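Local coordinates for protein serine protease pet (Escherichia coli, PDB 4OM9) that is a serine protease of the autotransporter family, a secreted enterotoxin of enteroaggregative Escherichia coli whose target is probably alpha-fodrin, at residues I104-K109 / K337-D342; L295-G300 / F316-N321; I364-L369 / T381-V386. All coordinates share one frame; numbering follows the deposited sequence.

The three contacts lie close together near the protease end of the passenger domain, on the first part of its beta-helix. Interaction 1 brings the protease domain against the solenoid; interactions 2 and 3 join successive turns within the solenoid. Their centres lie about 16 Å apart for 1 and 2, about 15 Å for 1 and 3, and about 14 Å for 2 and 3. Segment 337-342 connects the set: D342 N to F316 O and D342 O to F318 N, each 2.8 Å, are probable hydrogen bonds to interaction 2, and I341 O to I364 N, 3.0 Å, is another to interaction 3. Interactions 2 and 3 do not touch, their nearest atoms being about 6 Å apart.

Interaction 1: I104-K109 / K337-D342; sequences IQRLNK and KGAGID
A339 meets both K109 and R106, and the end of R106 comes up to the methyl group of A339. The CB of A339 lies 3.9 Å from N108 O and 4.1 Å from NH2 of R106, approaching the guanidinium obliquely. The backbones come close as well, with the CA atoms of K109 and A339 4.1 Å apart, yet no hydrogen bond crosses between the two segments and the contact is one of van der Waals packing. K109 supplies the second large share. Its CB rests 3.7 Å from A339 O, CG is near the same oxygen and the CA of A339, and farther out CE passes 3.8 Å from G338 O, so that the aliphatic chain runs past two successive carbonyl groups. A bend at chi3 (118°), away from a staggered value, places CE beside G338 O. Beyond it the ammonium NZ is hydrogen-bonded to A360 O and forms a salt bridge with D359, both on the solenoid side. Segment 104-109 runs from strand 102-107, part of a five-stranded antiparallel sheet in the chymotrypsin-like protease domain, into the loop after it, whereas 337-342 carries the bend from strand 335-337 into strand 341-343 of the right-handed parallel beta-helix; the two modules thus meet here. R106 adds a smaller area, but its guanidinium has partners on both modules, Y66 in the protease and D294 and Y313 on the solenoid. The bend at chi2 (87°) places CD, and from there the chain runs on to the guanidinium beside A339 CB. NH1 forms a salt bridge with D294 and a hydrogen bond with Y66 OH, NH2 is bonded to Y313 O, and F257 makes a cation-pi contact with the same guanidinium.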
loop_
_atom_site.group_PDB
_atom_site.type_symbol
_atom_site.label_atom_id
_atom_site.label_comp_id
_atom_site.label_asym_id
_atom_site.label_seq_id
_atom_site.Cartn_x
_atom_site.Cartn_y
_atom_site.Cartn_z
ATOM N N ILE A 104 -14.123 -36.114 -16.732
ATOM C CA ILE A 104 -12.762 -35.846 -16.271
ATOM C C ILE A 104 -11.835 -35.845 -17.484
ATOM O O ILE A 104 -11.817 -36.782 -18.300
ATOM C CB ILE A 104 -12.277 -36.863 -15.218
ATOM C CG1 ILE A 104 -10.802 -36.635 -14.883
ATOM C CG2 ILE A 104 -12.447 -38.260 -15.708
ATOM C CD1 ILE A 104 -10.505 -35.303 -14.220
ATOM N N GLN A 105 -11.088 -34.757 -17.595
ATOM C CA GLN A 105 -10.307 -34.445 -18.771
ATOM C C GLN A 105 -8.813 -34.519 -18.487
ATOM O O GLN A 105 -8.349 -34.128 -17.402
ATOM C CB GLN A 105 -10.642 -33.040 -19.288
ATOM C CG GLN A 105 -12.051 -32.832 -19.835
ATOM C CD GLN A 105 -12.275 -31.375 -20.223
ATOM O OE1 GLN A 105 -12.184 -30.477 -19.383
ATOM N NE2 GLN A 105 -12.539 -31.132 -21.500
ATOM N N ARG A 106 -8.065 -35.021 -19.473
ATOM C CA ARG A 106 -6.617 -34.937 -19.465
ATOM C C ARG A 106 -6.200 -33.888 -20.485
ATOM O O ARG A 106 -6.481 -34.028 -21.681
ATOM C CB ARG A 106 -5.971 -36.296 -19.800
ATOM C CG ARG A 106 -4.454 -36.239 -20.078
ATOM C CD ARG A 106 -3.596 -36.349 -18.800
ATOM N NE ARG A 106 -2.186 -36.101 -19.094
ATOM C CZ ARG A 106 -1.159 -36.403 -18.300
ATOM N NH1 ARG A 106 -1.351 -36.982 -17.122
ATOM N NH2 ARG A 106 0.083 -36.112 -18.698
ATOM N N LEU A 107 -5.505 -32.859 -20.028
ATOM C CA LEU A 107 -5.029 -31.820 -20.918
ATOM C C LEU A 107 -3.650 -32.185 -21.470
ATOM O O LEU A 107 -2.903 -32.932 -20.840
ATOM C CB LEU A 107 -4.999 -30.480 -20.179
ATOM C CG LEU A 107 -6.349 -29.905 -19.706
ATOM C CD1 LEU A 107 -6.145 -28.702 -18.796
ATOM C CD2 LEU A 107 -7.249 -29.536 -20.893
ATOM N N ASN A 108 -3.312 -31.659 -22.642
ATOM C CA ASN A 108 -2.033 -31.978 -23.293
ATOM C C ASN A 108 -0.771 -31.591 -22.477
ATOM O O ASN A 108 0.263 -32.233 -22.635
ATOM C CB ASN A 108 -1.957 -31.304 -24.668
ATOM C CG ASN A 108 -2.014 -29.803 -24.566
ATOM O OD1 ASN A 108 -2.733 -29.266 -23.726
ATOM N ND2 ASN A 108 -1.233 -29.112 -25.396
ATOM N N LYS A 109 -0.872 -30.567 -21.619
ATOM C CA LYS A 109 0.259 -30.117 -20.782
ATOM C C LYS A 109 -0.144 -29.788 -19.345
ATOM O O LYS A 109 -1.318 -29.596 -19.063
ATOM C CB LYS A 109 0.939 -28.886 -21.398
ATOM C CG LYS A 109 1.823 -29.194 -22.609
ATOM C CD LYS A 109 2.351 -27.902 -23.216
ATOM C CE LYS A 109 3.876 -27.827 -23.161
ATOM N NZ LYS A 109 4.350 -26.453 -23.526
ATOM N N LYS A 337 11.119 -33.147 -24.244
ATOM C CA LYS A 337 9.846 -32.511 -24.546
ATOM C C LYS A 337 8.711 -33.346 -23.991
ATOM O O LYS A 337 8.756 -34.582 -24.046
ATOM C CB LYS A 337 9.667 -32.327 -26.050
ATOM C CG LYS A 337 8.355 -31.668 -26.424
ATOM C CD LYS A 337 8.261 -31.416 -27.916
ATOM C CE LYS A 337 6.955 -30.719 -28.271
ATOM N NZ LYS A 337 6.927 -30.295 -29.702
ATOM N N GLY A 338 7.692 -32.674 -23.469
ATOM C CA GLY A 338 6.489 -33.343 -23.002
ATOM C C GLY A 338 5.511 -32.420 -22.295
ATOM O O GLY A 338 5.446 -31.229 -22.572
ATOM N N ALA A 339 4.756 -32.997 -21.363
ATOM C CA ALA A 339 3.695 -32.304 -20.638
ATOM C C ALA A 339 4.271 -31.269 -19.682
ATOM O O ALA A 339 3.635 -30.281 -19.366
ATOM C CB ALA A 339 2.852 -33.310 -19.880
ATOM N N GLY A 340 5.500 -31.505 -19.242
ATOM C CA GLY A 340 6.193 -30.579 -18.370
ATOM C C GLY A 340 6.943 -31.332 -17.293
ATOM O O GLY A 340 7.247 -32.517 -17.435
ATOM N N ILE A 341 7.236 -30.639 -16.204
ATOM C CA ILE A 341 7.967 -31.230 -15.100
ATOM C C ILE A 341 7.215 -30.908 -13.809
ATOM O O ILE A 341 6.881 -29.755 -13.565
ATOM C CB ILE A 341 9.414 -30.700 -15.039
ATOM C CG1 ILE A 341 10.145 -30.995 -16.352
ATOM C CG2 ILE A 341 10.155 -31.269 -13.828
ATOM C CD1 ILE A 341 11.597 -30.511 -16.396
ATOM N N ASP A 342 6.933 -31.929 -13.007
ATOM C CA ASP A 342 6.182 -31.775 -11.767
ATOM C C ASP A 342 7.021 -32.350 -10.636
ATOM O O ASP A 342 7.152 -33.558 -10.509
ATOM C CB ASP A 342 4.816 -32.480 -11.870
ATOM C CG ASP A 342 3.936 -32.292 -10.620
ATOM O OD1 ASP A 342 4.298 -31.495 -9.730
ATOM O OD2 ASP A 342 2.855 -32.943 -10.535
#

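Interaction 2: L295-G300 / F316-N321; sequences LVFSGG and FIFDEN
L295, V296 and F297 pair in parallel register with F316, I317 and F318, neighbouring rungs on one face of the beta-helix. Backbone hydrogen bonds tie the strands: I317 N gives a nearly straight bond to L295 O (3.0 Å), and F297 N one of 2.8 Å to I317 O. The third, D319 N to F297 O, is weak. The aromatic residues F297, F316 and F318 form a cluster on the buried side of the sheet. F297 stands edge-on to F316 in a T-shaped pair, planes at 75°, with its CE2 lying 3.4 Å above the F316 face, near the rim by CD1. Toward F318 the same ring is turned by 33°, and F297 CD2 lies 3.7 Å above the F318 ring plane. Apolar packing continues on this side where CD1 of L295 meets the edge of F316 at CE1. On the other side of the sheet V296 CG1 touches I317 CG2 at 4.1 Å, the two branched side chains lying side by side. Past the strands the polar D319 takes over: its OD1 is bonded to Y324 OH, while OD2 receives G299 N at 3.2 Å from above the carboxylate plane.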
loop_
_atom_site.group_PDB
_atom_site.type_symbol
_atom_site.label_atom_id
_atom_site.label_comp_id
_atom_site.label_asym_id
_atom_site.label_seq_id
_atom_site.Cartn_x
_atom_site.Cartn_y
_atom_site.Cartn_z
ATOM N N LEU A 295 6.039 -40.334 -16.669
ATOM C CA LEU A 295 7.052 -41.120 -16.006
ATOM C C LEU A 295 7.140 -40.603 -14.586
ATOM O O LEU A 295 7.640 -39.505 -14.341
ATOM C CB LEU A 295 8.400 -41.029 -16.721
ATOM C CG LEU A 295 8.357 -41.440 -18.188
ATOM C CD1 LEU A 295 9.777 -41.478 -18.814
ATOM C CD2 LEU A 295 7.666 -42.789 -18.339
ATOM N N VAL A 296 6.642 -41.403 -13.654
ATOM C CA VAL A 296 6.569 -41.012 -12.255
ATOM C C VAL A 296 7.743 -41.635 -11.521
ATOM O O VAL A 296 7.708 -42.820 -11.169
ATOM C CB VAL A 296 5.243 -41.448 -11.626
ATOM C CG1 VAL A 296 5.124 -40.940 -10.203
ATOM C CG2 VAL A 296 4.081 -40.940 -12.465
ATOM N N PHE A 297 8.778 -40.820 -11.310
ATOM C CA PHE A 297 10.047 -41.263 -10.743
ATOM C C PHE A 297 10.019 -41.290 -9.230
ATOM O O PHE A 297 9.457 -40.408 -8.610
ATOM C CB PHE A 297 11.181 -40.350 -11.214
ATOM C CG PHE A 297 11.349 -40.313 -12.706
ATOM C CD1 PHE A 297 11.840 -41.419 -13.388
ATOM C CD2 PHE A 297 11.025 -39.176 -13.423
ATOM C CE1 PHE A 297 12.006 -41.393 -14.754
ATOM C CE2 PHE A 297 11.185 -39.142 -14.797
ATOM C CZ PHE A 297 11.671 -40.257 -15.467
ATOM N N SER A 298 10.642 -42.297 -8.634
ATOM C CA SER A 298 10.686 -42.379 -7.179
ATOM C C SER A 298 12.014 -42.946 -6.700
ATOM O O SER A 298 12.700 -43.642 -7.440
ATOM C CB SER A 298 9.525 -43.224 -6.655
ATOM O OG SER A 298 9.516 -44.494 -7.272
ATOM N N GLY A 299 12.378 -42.616 -5.466
ATOM C CA GLY A 299 13.574 -43.146 -4.840
ATOM C C GLY A 299 14.823 -42.300 -5.010
ATOM O O GLY A 299 15.841 -42.563 -4.374
ATOM N N GLY A 300 14.746 -41.278 -5.860
ATOM C CA GLY A 300 15.911 -40.470 -6.183
ATOM C C GLY A 300 16.767 -41.184 -7.218
ATOM O O GLY A 300 16.409 -42.262 -7.693
ATOM N N PHE A 316 7.469 -35.479 -16.868
ATOM C CA PHE A 316 8.197 -35.963 -15.693
ATOM C C PHE A 316 7.529 -35.605 -14.379
ATOM O O PHE A 316 7.241 -34.437 -14.109
ATOM C CB PHE A 316 9.630 -35.409 -15.664
ATOM C CG PHE A 316 10.551 -36.011 -16.689
ATOM C CD1 PHE A 316 10.192 -37.149 -17.394
ATOM C CD2 PHE A 316 11.802 -35.440 -16.930
ATOM C CE1 PHE A 316 11.055 -37.708 -18.332
ATOM C CE2 PHE A 316 12.677 -35.984 -17.871
ATOM C CZ PHE A 316 12.306 -37.122 -18.568
ATOM N N ILE A 317 7.315 -36.610 -13.540
ATOM C CA ILE A 317 6.767 -36.373 -12.222
ATOM C C ILE A 317 7.695 -36.984 -11.198
ATOM O O ILE A 317 8.065 -38.146 -11.314
ATOM C CB ILE A 317 5.350 -36.958 -12.076
ATOM C CG1 ILE A 317 4.374 -36.258 -13.028
ATOM C CG2 ILE A 317 4.871 -36.883 -10.618
ATOM C CD1 ILE A 317 2.878 -36.749 -12.880
ATOM N N PHE A 318 8.069 -36.195 -10.195
ATOM C CA PHE A 318 9.028 -36.620 -9.186
ATOM C C PHE A 318 8.375 -36.670 -7.826
ATOM O O PHE A 318 7.532 -35.836 -7.523
ATOM C CB PHE A 318 10.226 -35.669 -9.146
ATOM C CG PHE A 318 11.060 -35.699 -10.383
ATOM C CD1 PHE A 318 10.741 -34.900 -11.465
ATOM C CD2 PHE A 318 12.160 -36.538 -10.470
ATOM C CE1 PHE A 318 11.511 -34.945 -12.606
ATOM C CE2 PHE A 318 12.921 -36.582 -11.602
ATOM C CZ PHE A 318 12.601 -35.786 -12.668
ATOM N N ASP A 319 8.776 -37.635 -7.005
ATOM C CA ASP A 319 8.217 -37.773 -5.664
ATOM C C ASP A 319 8.830 -36.740 -4.726
ATOM O O ASP A 319 9.481 -35.798 -5.178
ATOM C CB ASP A 319 8.435 -39.193 -5.129
ATOM C CG ASP A 319 9.899 -39.547 -4.999
ATOM O OD1 ASP A 319 10.736 -38.830 -5.577
ATOM O OD2 ASP A 319 10.218 -40.544 -4.323
ATOM N N GLU A 320 8.631 -36.922 -3.424
ATOM C CA GLU A 320 9.018 -35.917 -2.433
ATOM C C GLU A 320 10.342 -36.223 -1.736
ATOM O O GLU A 320 10.745 -37.376 -1.645
ATOM C CB GLU A 320 7.912 -35.769 -1.383
ATOM C CG GLU A 320 6.560 -35.405 -1.963
ATOM C CD GLU A 320 5.464 -35.364 -0.910
ATOM O OE1 GLU A 320 5.541 -36.141 0.064
ATOM O OE2 GLU A 320 4.524 -34.551 -1.054
ATOM N N ASN A 321 11.008 -35.175 -1.253
ATOM C CA ASN A 321 12.211 -35.302 -0.427
ATOM C C ASN A 321 13.349 -36.119 -1.057
ATOM O O ASN A 321 14.079 -36.811 -0.346
ATOM C CB ASN A 321 11.864 -35.921 0.939
ATOM C CG ASN A 321 10.792 -35.133 1.695
ATOM O OD1 ASN A 321 10.896 -33.912 1.867
ATOM N ND2 ASN A 321 9.750 -35.836 2.143
#

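Interaction 3: I364-L369 / T381-V386; sequences IGEGSL and TGNGTV
I364 touches N383 through its carbonyl carbon, which lies 4.2 Å from N383 CB, while its own side chain leads away. G365 follows and is closely packed: its O comes 3.1 Å from N383 CB, and its N and N383 ND2 both donate to one bridging water. The side chain of N383 reaches back over this peptide because CG stands anti to its backbone N (chi1 -159°), and its OD1 accepts the N-H of the next residue, G384, from above the amide plane. E366 crosses N383 obliquely, CG 3.6 Å from ND2, with carboxylate and amide planes only 7° apart. The O of E366 approaches G384 CA to 3.2 Å, a close fit at a residue with no side chain. G367 O then accepts T385 N at 3.2 Å, the donor lying well above the carbonyl plane. At S368 the parallel pairing with T385 begins, S368 CA making a CA-H...O contact of 3.3 Å with T385 O. A second water donates to E366 O and also joins T385 OG1 and S368 OG. L369 N continues the pairing with a 2.9 Å bond to T385 O, and its CB packs on CG2 of V386. K363 NZ is hydrogen-bonded to the carbonyls of G365, G367 and N383, gathering both bends at one charged group. Each bend is a corner of a beta-helix turn: 361-364 leads through one into 368-371, and 379-381 through the other into 385-388. Strand 368-371 lies between 348-352 and 385-388 in its parallel array, just as 361-364 lies between 341-343 and 379-381 on the adjoining face.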
loop_
_atom_site.group_PDB
_atom_site.type_symbol
_atom_site.label_atom_id
_atom_site.label_comp_id
_atom_site.label_asym_id
_atom_site.label_seq_id
_atom_site.Cartn_x
_atom_site.Cartn_y
_atom_site.Cartn_z
ATOM N N ILE A 364 5.698 -27.229 -12.530
ATOM C CA ILE A 364 4.792 -27.085 -11.378
ATOM C C ILE A 364 5.296 -27.939 -10.241
ATOM O O ILE A 364 6.411 -28.484 -10.310
ATOM C CB ILE A 364 3.342 -27.478 -11.676
ATOM C CG1 ILE A 364 3.255 -28.958 -12.075
ATOM C CG2 ILE A 364 2.766 -26.603 -12.756
ATOM C CD1 ILE A 364 1.814 -29.460 -12.308
ATOM N N GLY A 365 4.489 -28.043 -9.191
ATOM C CA GLY A 365 4.881 -28.769 -8.001
ATOM C C GLY A 365 5.742 -27.929 -7.081
ATOM O O GLY A 365 6.258 -26.873 -7.470
ATOM N N GLU A 366 5.926 -28.406 -5.858
ATOM C CA GLU A 366 6.522 -27.573 -4.828
ATOM C C GLU A 366 8.037 -27.637 -4.734
ATOM O O GLU A 366 8.644 -26.781 -4.091
ATOM C CB GLU A 366 5.919 -27.935 -3.477
ATOM C CG GLU A 366 4.472 -27.518 -3.349
ATOM C CD GLU A 366 3.906 -27.872 -2.000
ATOM O OE1 GLU A 366 3.121 -28.834 -1.917
ATOM O OE2 GLU A 366 4.261 -27.194 -1.020
ATOM N N GLY A 367 8.640 -28.646 -5.365
ATOM C CA GLY A 367 10.082 -28.840 -5.331
ATOM C C GLY A 367 10.888 -27.992 -6.308
ATOM O O GLY A 367 10.338 -27.138 -7.017
ATOM N N SER A 368 12.191 -28.266 -6.363
ATOM C CA SER A 368 13.165 -27.430 -7.083
ATOM C C SER A 368 13.726 -27.981 -8.399
ATOM O O SER A 368 14.299 -29.067 -8.429
ATOM C CB SER A 368 14.369 -27.140 -6.174
ATOM O OG SER A 368 13.960 -26.611 -4.932
ATOM N N LEU A 369 13.592 -27.195 -9.465
ATOM C CA LEU A 369 14.305 -27.449 -10.704
ATOM C C LEU A 369 15.596 -26.611 -10.700
ATOM O O LEU A 369 15.547 -25.384 -10.680
ATOM C CB LEU A 369 13.438 -27.106 -11.916
ATOM C CG LEU A 369 14.004 -27.599 -13.251
ATOM C CD1 LEU A 369 14.113 -29.106 -13.251
ATOM C CD2 LEU A 369 13.170 -27.152 -14.428
ATOM N N THR A 381 6.532 -21.242 -15.172
ATOM C CA THR A 381 6.543 -21.867 -13.858
ATOM C C THR A 381 5.445 -21.300 -12.933
ATOM O O THR A 381 5.122 -20.108 -12.983
ATOM C CB THR A 381 7.939 -21.734 -13.189
ATOM O OG1 THR A 381 7.906 -22.334 -11.892
ATOM C CG2 THR A 381 8.383 -20.277 -13.057
ATOM N N GLY A 382 4.855 -22.175 -12.115
ATOM C CA GLY A 382 3.757 -21.805 -11.252
ATOM C C GLY A 382 3.889 -22.240 -9.804
ATOM O O GLY A 382 2.983 -22.029 -9.010
ATOM N N ASN A 383 5.016 -22.826 -9.436
ATOM C CA ASN A 383 5.135 -23.387 -8.099
ATOM C C ASN A 383 6.572 -23.813 -7.801
ATOM O O ASN A 383 7.358 -24.061 -8.714
ATOM C CB ASN A 383 4.175 -24.591 -7.943
ATOM C CG ASN A 383 3.865 -24.895 -6.503
ATOM O OD1 ASN A 383 4.297 -24.167 -5.618
ATOM N ND2 ASN A 383 3.111 -25.958 -6.250
ATOM N N GLY A 384 6.902 -23.938 -6.524
ATOM C CA GLY A 384 8.232 -24.352 -6.138
ATOM C C GLY A 384 9.310 -23.390 -6.646
ATOM O O GLY A 384 9.039 -22.209 -6.942
ATOM N N THR A 385 10.535 -23.909 -6.760
ATOM C CA THR A 385 11.692 -23.089 -7.080
ATOM C C THR A 385 12.326 -23.496 -8.404
ATOM O O THR A 385 12.483 -24.671 -8.683
ATOM C CB THR A 385 12.762 -23.195 -5.985
ATOM O OG1 THR A 385 12.159 -22.975 -4.707
ATOM C CG2 THR A 385 13.893 -22.174 -6.217
ATOM N N VAL A 386 12.662 -22.516 -9.224
ATOM C CA VAL A 386 13.471 -22.744 -10.385
ATOM C C VAL A 386 14.740 -21.910 -10.194
ATOM O O VAL A 386 14.682 -20.688 -9.998
ATOM C CB VAL A 386 12.740 -22.384 -11.679
ATOM C CG1 VAL A 386 13.688 -22.513 -12.890
ATOM C CG2 VAL A 386 11.528 -23.290 -11.851
HETATM O O HOH W 1 1.992 -27.126 -8.647
HETATM O O HOH W 2 11.132 -25.464 -3.721
#